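Local structure of S locus protein 11 (Brassica campestris, 6KYW) at residues 6-12 with 33-39; 16-20 with 38-42; 23-29 with 41-46. The protein probably acts as the secreted pollen-side ligand of self-incompatibility, a small disulfide-rich defensin-like protein recognised by a receptor kinase on the stigma. All blocks are in the same frame, centred on the assembly; numbering follows the deposited sequence.

Contact 1 (6-12 with 33-39); sequences FRKLGKC and DSKMNTH
His39 sets its imidazole beside the bend at Gly10, where ND1 donates a 2.8 Å hydrogen bond to Gly10 O. The oxygen lies in the ring plane, but the N-H meets it from above the carbonyl plane. Lys11 O lies above one ring face, toward its rim, while Lys8 runs alongside, its CB 3.4 Å from His39 CE1 and its NZ reaching Glu16. With chi1 at 66°, His39 CG is tucked between backbone N and carbonyl carbon, turning the ring to this bend. A leucine here would probably leave Gly10 O without its donor and the bend less fixed to strand 38-43. At the backbone, Lys8 and His39 form an antiparallel hydrogen-bonded pair, and Gly10 N bonds Asn37 O at 2.8 Å. Farther out, Asp33 OD1 takes Cys12 N on its syn side at 2.6 Å; its OD2 forms a salt bridge with Lys11 NZ at 3.6 Å, and a water on OD2 and Cys12 O accepts weakly from that NZ. Arg7 NH1 reaches Thr38 OG1 at 3.2 Å, tilted from the guanidinium plane, while NE bonds the backbone of another protein. Strand 5-9 thus edges strand 38-43, and the Cys12-Cys31 disulfide ties the bend to strand 29-33.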
loop_
_atom_site.group_PDB
_atom_site.type_symbol
_atom_site.label_atom_id
_atom_site.label_comp_id
_atom_site.label_asym_id
_atom_site.label_seq_id
_atom_site.Cartn_x
_atom_site.Cartn_y
_atom_site.Cartn_z
ATOM N N PHE C 6 11.984 -7.170 -11.836
ATOM C CA PHE C 6 12.263 -6.148 -10.836
ATOM C C PHE C 6 10.964 -5.444 -10.485
ATOM O O PHE C 6 9.940 -5.618 -11.151
ATOM C CB PHE C 6 13.298 -5.147 -11.345
ATOM C CG PHE C 6 12.928 -4.524 -12.656
ATOM C CD1 PHE C 6 12.122 -3.394 -12.703
ATOM C CD2 PHE C 6 13.359 -5.082 -13.850
ATOM C CE1 PHE C 6 11.773 -2.817 -13.924
ATOM C CE2 PHE C 6 13.019 -4.509 -15.067
ATOM C CZ PHE C 6 12.227 -3.367 -15.106
ATOM N N ARG C 7 11.032 -4.618 -9.445
ATOM C CA ARG C 7 9.899 -3.834 -8.977
ATOM C C ARG C 7 10.327 -2.384 -8.805
ATOM O O ARG C 7 11.486 -2.100 -8.491
ATOM C CB ARG C 7 9.348 -4.385 -7.669
ATOM C CG ARG C 7 8.086 -3.691 -7.187
ATOM C CD ARG C 7 7.594 -4.331 -5.932
ATOM N NE ARG C 7 7.241 -5.716 -6.189
ATOM C CZ ARG C 7 6.186 -6.103 -6.904
ATOM N NH1 ARG C 7 5.357 -5.212 -7.418
ATOM N NH2 ARG C 7 5.954 -7.387 -7.097
ATOM N N LYS C 8 9.380 -1.471 -9.018
ATOM C CA LYS C 8 9.630 -0.034 -8.960
ATOM C C LYS C 8 8.454 0.708 -8.333
ATOM O O LYS C 8 7.305 0.244 -8.345
ATOM C CB LYS C 8 9.868 0.551 -10.354
ATOM C CG LYS C 8 11.258 0.451 -10.868
ATOM C CD LYS C 8 11.314 1.144 -12.219
ATOM C CE LYS C 8 12.610 0.847 -12.955
ATOM N NZ LYS C 8 12.571 1.388 -14.340
ATOM N N LEU C 9 8.752 1.899 -7.822
ATOM C CA LEU C 9 7.702 2.828 -7.414
ATOM C C LEU C 9 6.934 3.345 -8.624
ATOM O O LEU C 9 7.513 3.633 -9.672
ATOM C CB LEU C 9 8.294 4.021 -6.683
ATOM C CG LEU C 9 8.069 4.115 -5.185
ATOM C CD1 LEU C 9 8.601 2.886 -4.500
ATOM C CD2 LEU C 9 8.791 5.378 -4.720
ATOM N N GLY C 10 5.633 3.488 -8.469
ATOM C CA GLY C 10 4.868 4.154 -9.489
ATOM C C GLY C 10 4.109 3.184 -10.351
ATOM O O GLY C 10 4.096 1.967 -10.134
ATOM N N LYS C 11 3.456 3.750 -11.355
ATOM C CA LYS C 11 2.605 2.971 -12.243
ATOM C C LYS C 11 3.354 2.513 -13.493
ATOM O O LYS C 11 4.359 3.104 -13.907
ATOM C CB LYS C 11 1.374 3.787 -12.630
ATOM C CG LYS C 11 0.209 3.522 -11.697
ATOM C CD LYS C 11 -0.830 4.572 -11.820
ATOM C CE LYS C 11 -2.167 3.921 -12.096
ATOM N NZ LYS C 11 -2.098 2.991 -13.253
ATOM N N CYS C 12 2.855 1.427 -14.080
ATOM C CA CYS C 12 3.353 0.973 -15.375
ATOM C C CYS C 12 3.179 2.048 -16.439
ATOM O O CYS C 12 2.139 2.706 -16.514
ATOM C CB CYS C 12 2.614 -0.290 -15.822
ATOM S SG CYS C 12 3.256 -1.839 -15.112
ATOM N N ASP C 33 0.928 -3.603 -12.870
ATOM C CA ASP C 33 0.676 -2.668 -11.778
ATOM C C ASP C 33 0.313 -3.451 -10.520
ATOM O O ASP C 33 -0.339 -4.493 -10.586
ATOM C CB ASP C 33 -0.483 -1.706 -12.126
ATOM C CG ASP C 33 -0.060 -0.539 -13.022
ATOM O OD1 ASP C 33 0.998 0.098 -12.792
ATOM O OD2 ASP C 33 -0.815 -0.258 -13.969
ATOM N N SER C 34 0.693 -2.920 -9.361
ATOM C CA SER C 34 0.589 -3.687 -8.125
ATOM C C SER C 34 0.137 -2.770 -6.990
ATOM O O SER C 34 -0.140 -1.589 -7.190
ATOM C CB SER C 34 1.926 -4.372 -7.812
ATOM O OG SER C 34 1.810 -5.162 -6.635
ATOM N N LYS C 35 0.095 -3.317 -5.775
ATOM C CA LYS C 35 -0.349 -2.570 -4.608
ATOM C C LYS C 35 0.770 -1.703 -4.049
ATOM O O LYS C 35 1.955 -1.894 -4.353
ATOM C CB LYS C 35 -0.843 -3.511 -3.506
ATOM C CG LYS C 35 0.043 -4.685 -3.223
ATOM C CD LYS C 35 -0.463 -5.448 -2.042
ATOM C CE LYS C 35 -1.805 -6.207 -2.293
ATOM N NZ LYS C 35 -2.068 -6.779 -3.651
ATOM N N MET C 36 0.365 -0.760 -3.185
ATOM C CA MET C 36 1.263 0.205 -2.528
ATOM C C MET C 36 1.983 1.108 -3.523
ATOM O O MET C 36 3.088 1.576 -3.242
ATOM C CB MET C 36 2.290 -0.489 -1.622
ATOM C CG MET C 36 1.688 -1.528 -0.692
ATOM S SD MET C 36 2.615 -1.794 0.765
ATOM C CE MET C 36 1.929 -3.374 1.121
ATOM N N ASN C 37 1.361 1.366 -4.681
ATOM C CA ASN C 37 1.955 2.186 -5.734
ATOM C C ASN C 37 3.311 1.634 -6.202
ATOM O O ASN C 37 4.296 2.365 -6.325
ATOM C CB ASN C 37 2.085 3.645 -5.289
ATOM C CG ASN C 37 2.371 4.592 -6.464
ATOM O OD1 ASN C 37 1.810 4.450 -7.556
ATOM N ND2 ASN C 37 3.256 5.549 -6.243
ATOM N N THR C 38 3.352 0.333 -6.496
ATOM C CA THR C 38 4.506 -0.269 -7.174
ATOM C C THR C 38 4.034 -1.000 -8.427
ATOM O O THR C 38 2.866 -1.379 -8.544
ATOM C CB THR C 38 5.304 -1.255 -6.283
ATOM O OG1 THR C 38 4.528 -2.440 -6.026
ATOM C CG2 THR C 38 5.721 -0.614 -4.978
ATOM N N HIS C 39 4.968 -1.188 -9.367
ATOM C CA HIS C 39 4.764 -2.067 -10.517
ATOM C C HIS C 39 5.972 -2.993 -10.671
ATOM O O HIS C 39 7.051 -2.746 -10.115
ATOM C CB HIS C 39 4.533 -1.260 -11.802
ATOM C CG HIS C 39 5.723 -0.466 -12.245
ATOM N ND1 HIS C 39 6.055 0.753 -11.694
ATOM C CD2 HIS C 39 6.660 -0.718 -13.188
ATOM C CE1 HIS C 39 7.150 1.214 -12.273
ATOM N NE2 HIS C 39 7.532 0.343 -13.188
HETATM O O HOH W 1 -0.461 2.031 -15.637
#

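Contact 2 (16-20 with 38-42); sequences EEEKC and THSCD
Cys20 and Cys41 bring together the helix segment 16-20 and strand 38-43 through a disulfide, SG to SG 2.0 Å, with a left-handed chi3 of -79°. On each cysteine SG lies anti to the carbonyl carbon and beside the backbone N, and both CB atoms point toward the other segment. Cys41 buries the larger area of the pair, its sulfur also lying 3.7 Å from Glu16 O, the carbonyl that accepts Cys20 N one helical turn on. Glu16 carries the other end of the contact. Its chain bends at chi2 to bring the carboxylate to the edge of the His39 ring, where NE2 donates to OE2 at 3.1 Å. OE2 lies close to the ring plane, yet the carboxylate is turned 81° against it and is met from above its own plane. The same OE2 holds Lys8 in a salt bridge, which would probably help keep the buried glutamate ionised. The axes of segments 16-20 and 38-42 run at 33° and come within 8.4 Å. This is the defensin-like arrangement of one helix stapled to a three-stranded antiparallel sheet, with Phe6 of strand 5-9 and Cys31 of strand 29-33 also packing against Glu16.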
loop_
_atom_site.group_PDB
_atom_site.type_symbol
_atom_site.label_atom_id
_atom_site.label_comp_id
_atom_site.label_asym_id
_atom_site.label_seq_id
_atom_site.Cartn_x
_atom_site.Cartn_y
_atom_site.Cartn_z
ATOM N N GLU C 16 8.151 1.606 -19.772
ATOM C CA GLU C 16 8.515 0.532 -18.865
ATOM C C GLU C 16 8.129 -0.824 -19.444
ATOM O O GLU C 16 8.838 -1.812 -19.230
ATOM C CB GLU C 16 7.858 0.774 -17.509
ATOM C CG GLU C 16 8.425 -0.036 -16.361
ATOM C CD GLU C 16 9.677 0.571 -15.738
ATOM O OE1 GLU C 16 10.186 1.614 -16.215
ATOM O OE2 GLU C 16 10.153 -0.019 -14.752
ATOM N N GLU C 17 7.031 -0.881 -20.201
ATOM C CA GLU C 17 6.649 -2.120 -20.869
ATOM C C GLU C 17 7.703 -2.549 -21.884
ATOM O O GLU C 17 7.950 -3.748 -22.064
ATOM C CB GLU C 17 5.293 -1.955 -21.550
ATOM C CG GLU C 17 4.878 -3.145 -22.399
ATOM C CD GLU C 17 4.202 -4.221 -21.573
ATOM O OE1 GLU C 17 3.696 -5.214 -22.144
ATOM O OE2 GLU C 17 4.163 -4.063 -20.341
ATOM N N GLU C 18 8.334 -1.587 -22.559
ATOM C CA GLU C 18 9.445 -1.931 -23.439
ATOM C C GLU C 18 10.658 -2.375 -22.632
ATOM O O GLU C 18 11.381 -3.294 -23.029
ATOM C CB GLU C 18 9.780 -0.745 -24.345
ATOM C CG GLU C 18 8.782 -0.563 -25.494
ATOM C CD GLU C 18 8.119 -1.888 -25.933
ATOM O OE1 GLU C 18 7.014 -2.211 -25.425
ATOM O OE2 GLU C 18 8.692 -2.601 -26.795
ATOM N N LYS C 19 10.871 -1.760 -21.478
ATOM C CA LYS C 19 11.966 -2.172 -20.616
ATOM C C LYS C 19 11.767 -3.595 -20.082
ATOM O O LYS C 19 12.752 -4.305 -19.870
ATOM C CB LYS C 19 12.115 -1.151 -19.479
ATOM C CG LYS C 19 13.147 -1.499 -18.418
ATOM C CD LYS C 19 14.427 -0.682 -18.566
ATOM C CE LYS C 19 15.499 -1.132 -17.557
ATOM N NZ LYS C 19 16.090 -2.475 -17.875
ATOM N N CYS C 20 10.520 -4.045 -19.860
ATOM C CA CYS C 20 10.323 -5.417 -19.387
ATOM C C CYS C 20 10.884 -6.408 -20.396
ATOM O O CYS C 20 11.380 -7.484 -20.028
ATOM C CB CYS C 20 8.840 -5.731 -19.161
ATOM S SG CYS C 20 7.943 -4.888 -17.831
ATOM N N THR C 38 3.352 0.333 -6.496
ATOM C CA THR C 38 4.506 -0.269 -7.174
ATOM C C THR C 38 4.034 -1.000 -8.427
ATOM O O THR C 38 2.866 -1.379 -8.544
ATOM C CB THR C 38 5.304 -1.255 -6.283
ATOM O OG1 THR C 38 4.528 -2.440 -6.026
ATOM C CG2 THR C 38 5.721 -0.614 -4.978
ATOM N N HIS C 39 4.968 -1.188 -9.367
ATOM C CA HIS C 39 4.764 -2.067 -10.517
ATOM C C HIS C 39 5.972 -2.993 -10.671
ATOM O O HIS C 39 7.051 -2.746 -10.115
ATOM C CB HIS C 39 4.533 -1.260 -11.802
ATOM C CG HIS C 39 5.723 -0.466 -12.245
ATOM N ND1 HIS C 39 6.055 0.753 -11.694
ATOM C CD2 HIS C 39 6.660 -0.718 -13.188
ATOM C CE1 HIS C 39 7.150 1.214 -12.273
ATOM N NE2 HIS C 39 7.532 0.343 -13.188
ATOM N N SER C 40 5.787 -4.078 -11.433
ATOM C CA SER C 40 6.864 -5.031 -11.679
ATOM C C SER C 40 6.955 -5.430 -13.149
ATOM O O SER C 40 5.953 -5.473 -13.872
ATOM C CB SER C 40 6.702 -6.299 -10.825
ATOM O OG SER C 40 5.500 -6.990 -11.137
ATOM N N CYS C 41 8.180 -5.737 -13.574
ATOM C CA CYS C 41 8.462 -6.376 -14.861
ATOM C C CYS C 41 8.717 -7.866 -14.636
ATOM O O CYS C 41 9.644 -8.237 -13.913
ATOM C CB CYS C 41 9.674 -5.724 -15.522
ATOM S SG CYS C 41 9.292 -4.215 -16.464
ATOM N N ASP C 42 7.889 -8.717 -15.227
ATOM C CA ASP C 42 8.063 -10.159 -15.081
ATOM C C ASP C 42 7.818 -10.833 -16.426
ATOM O O ASP C 42 7.218 -10.258 -17.337
ATOM C CB ASP C 42 7.118 -10.760 -14.032
ATOM C CG ASP C 42 7.102 -9.964 -12.743
ATOM O OD1 ASP C 42 7.827 -10.336 -11.793
ATOM O OD2 ASP C 42 6.369 -8.951 -12.684
#

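Contact 3 (23-29 with 41-46); sequences LYPRGQC and CDCKSC
Tyr24 turns one ring face to Cys46 and an edge to Cys43, so a cysteine at the end of strand 38-43 and one at the C terminus meet the same aromatic group in different ways. Cys46 CB sits over the ring centre in a CH-pi contact, 3.4 Å from Tyr24 CG, and its SG lies over the same face as a sulfur-aromatic contact. Cys43 SG instead lies in the ring plane, 3.5 Å from Tyr24 CD2. The ring reaches this place because chi1 of -66° sets CG of Tyr24 anti to its carbonyl carbon, and the OH end is held by the backbone N of Arg4. The preceding Leu23 lays CD1 against Cys43 SG at 3.6 Å, also reaching Cys41 O. That sulfur of Cys43 is bonded to Cys29 SG at 2.0 Å, with chi3 of 107°; the two cysteines form an antiparallel non-hydrogen-bonded pair and their side chains lie on one face of the sheet. Beyond the pair, the backbone takes over: Gln28 O accepts Lys44 N at 2.8 Å and, more weakly, Ser45 N. Gly27 CA then passes 3.3 Å from Ser45 O, a backbone so close to the tail that a side chain there would collide with Ser45 and Cys46. The Cys29-Cys43 disulfide is the covalent link between loop 23-29 and the chain end, while Cys46 is joined to Cys2 and Cys41 to Cys20, which crosslinks this end of the chain to several parts of the fold, and Tyr24 supplies the aromatic surface on which the tail rests.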
loop_
_atom_site.group_PDB
_atom_site.type_symbol
_atom_site.label_atom_id
_atom_site.label_comp_id
_atom_site.label_asym_id
_atom_site.label_seq_id
_atom_site.Cartn_x
_atom_site.Cartn_y
_atom_site.Cartn_z
ATOM N N LEU C 23 14.426 -8.336 -20.269
ATOM C CA LEU C 23 14.840 -9.274 -19.235
ATOM C C LEU C 23 15.415 -10.553 -19.836
ATOM O O LEU C 23 16.428 -11.072 -19.349
ATOM C CB LEU C 23 13.665 -9.594 -18.316
ATOM C CG LEU C 23 13.260 -8.526 -17.309
ATOM C CD1 LEU C 23 12.081 -9.059 -16.471
ATOM C CD2 LEU C 23 14.457 -8.078 -16.439
ATOM N N TYR C 24 14.770 -11.082 -20.874
ATOM C CA TYR C 24 15.166 -12.261 -21.627
ATOM C C TYR C 24 15.156 -11.911 -23.107
ATOM O O TYR C 24 14.427 -11.013 -23.531
ATOM C CB TYR C 24 14.214 -13.446 -21.382
ATOM C CG TYR C 24 14.212 -14.009 -19.970
ATOM C CD1 TYR C 24 15.154 -14.950 -19.572
ATOM C CD2 TYR C 24 13.255 -13.610 -19.044
ATOM C CE1 TYR C 24 15.162 -15.462 -18.299
ATOM C CE2 TYR C 24 13.246 -14.120 -17.755
ATOM C CZ TYR C 24 14.202 -15.052 -17.385
ATOM O OH TYR C 24 14.201 -15.575 -16.102
ATOM N N PRO C 25 15.975 -12.577 -23.914
ATOM C CA PRO C 25 15.953 -12.295 -25.359
ATOM C C PRO C 25 14.855 -13.030 -26.101
ATOM O O PRO C 25 14.556 -12.662 -27.247
ATOM C CB PRO C 25 17.343 -12.741 -25.824
ATOM C CG PRO C 25 17.764 -13.758 -24.814
ATOM C CD PRO C 25 17.132 -13.394 -23.509
ATOM N N ARG C 26 14.252 -14.042 -25.484
ATOM C CA ARG C 26 13.046 -14.708 -25.953
ATOM C C ARG C 26 11.967 -14.578 -24.881
ATOM O O ARG C 26 12.255 -14.274 -23.719
ATOM C CB ARG C 26 13.294 -16.204 -26.238
ATOM C CG ARG C 26 14.713 -16.527 -26.668
ATOM C CD ARG C 26 14.906 -17.966 -27.147
ATOM N NE ARG C 26 14.887 -18.967 -26.069
ATOM C CZ ARG C 26 15.950 -19.332 -25.349
ATOM N NH1 ARG C 26 17.133 -18.758 -25.553
ATOM N NH2 ARG C 26 15.824 -20.258 -24.406
ATOM N N GLY C 27 10.720 -14.828 -25.275
ATOM C CA GLY C 27 9.631 -15.002 -24.328
ATOM C C GLY C 27 8.775 -13.761 -24.152
ATOM O O GLY C 27 9.045 -12.677 -24.688
ATOM N N GLN C 28 7.718 -13.954 -23.347
ATOM C CA GLN C 28 6.679 -12.952 -23.103
ATOM C C GLN C 28 6.929 -12.264 -21.761
ATOM O O GLN C 28 6.751 -12.872 -20.700
ATOM C CB GLN C 28 5.299 -13.600 -23.133
ATOM C CG GLN C 28 5.020 -14.365 -24.406
ATOM C CD GLN C 28 3.787 -15.256 -24.301
ATOM O OE1 GLN C 28 3.831 -16.354 -23.739
ATOM N NE2 GLN C 28 2.677 -14.784 -24.851
ATOM N N CYS C 29 7.332 -10.994 -21.823
ATOM C CA CYS C 29 7.659 -10.172 -20.663
ATOM C C CYS C 29 6.765 -8.937 -20.647
ATOM O O CYS C 29 6.675 -8.218 -21.649
ATOM C CB CYS C 29 9.135 -9.754 -20.698
ATOM S SG CYS C 29 10.328 -11.113 -20.618
ATOM N N CYS C 41 8.180 -5.737 -13.574
ATOM C CA CYS C 41 8.462 -6.376 -14.861
ATOM C C CYS C 41 8.717 -7.866 -14.636
ATOM O O CYS C 41 9.644 -8.237 -13.913
ATOM C CB CYS C 41 9.674 -5.724 -15.522
ATOM S SG CYS C 41 9.292 -4.215 -16.464
ATOM N N ASP C 42 7.889 -8.717 -15.227
ATOM C CA ASP C 42 8.063 -10.159 -15.081
ATOM C C ASP C 42 7.818 -10.833 -16.426
ATOM O O ASP C 42 7.218 -10.258 -17.337
ATOM C CB ASP C 42 7.118 -10.760 -14.032
ATOM C CG ASP C 42 7.102 -9.964 -12.743
ATOM O OD1 ASP C 42 7.827 -10.336 -11.793
ATOM O OD2 ASP C 42 6.369 -8.951 -12.684
ATOM N N CYS C 43 8.267 -12.078 -16.536
ATOM C CA CYS C 43 8.200 -12.803 -17.795
ATOM C C CYS C 43 7.472 -14.115 -17.586
ATOM O O CYS C 43 7.879 -14.929 -16.752
ATOM C CB CYS C 43 9.597 -13.031 -18.361
ATOM S SG CYS C 43 10.480 -11.454 -18.611
ATOM N N LYS C 44 6.407 -14.309 -18.351
ATOM C CA LYS C 44 5.646 -15.549 -18.397
ATOM C C LYS C 44 6.269 -16.599 -19.329
ATOM O O LYS C 44 5.903 -17.773 -19.255
ATOM C CB LYS C 44 4.212 -15.206 -18.819
ATOM C CG LYS C 44 3.285 -16.341 -19.125
ATOM C CD LYS C 44 2.057 -15.811 -19.854
ATOM C CE LYS C 44 2.443 -14.792 -20.933
ATOM N NZ LYS C 44 1.280 -14.462 -21.815
ATOM N N SER C 45 7.222 -16.210 -20.174
ATOM C CA SER C 45 7.922 -17.107 -21.083
ATOM C C SER C 45 9.351 -16.613 -21.195
ATOM O O SER C 45 9.603 -15.413 -21.039
ATOM C CB SER C 45 7.302 -17.114 -22.487
ATOM O OG SER C 45 5.929 -17.430 -22.459
ATOM N N CYS C 46 10.283 -17.527 -21.479
ATOM C CA CYS C 46 11.674 -17.097 -21.700
ATOM C C CYS C 46 12.504 -18.118 -22.499
ATOM O O CYS C 46 12.283 -19.325 -22.410
ATOM C CB CYS C 46 12.371 -16.815 -20.358
ATOM S SG CYS C 46 12.175 -18.172 -19.191
#

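How the contacts relate
From the N terminus, strand 5-9 and its bend meet residues 33-39 in contact 1, closing a long loop that takes in the helix and strand 29-33. Contact 2 starts within that loop, at the helix, and ends on the same strand 38-43, sharing Thr38 and His39 with contact 1. Contact 3 begins later still, in the loop after the helix, and finishes at the C terminus, so its segments alternate with those of contact 1, and it shares Cys41 and Asp42 with contact 2. Strand 38-43 is therefore common to all three, tying edge strand, helix and distal loop together.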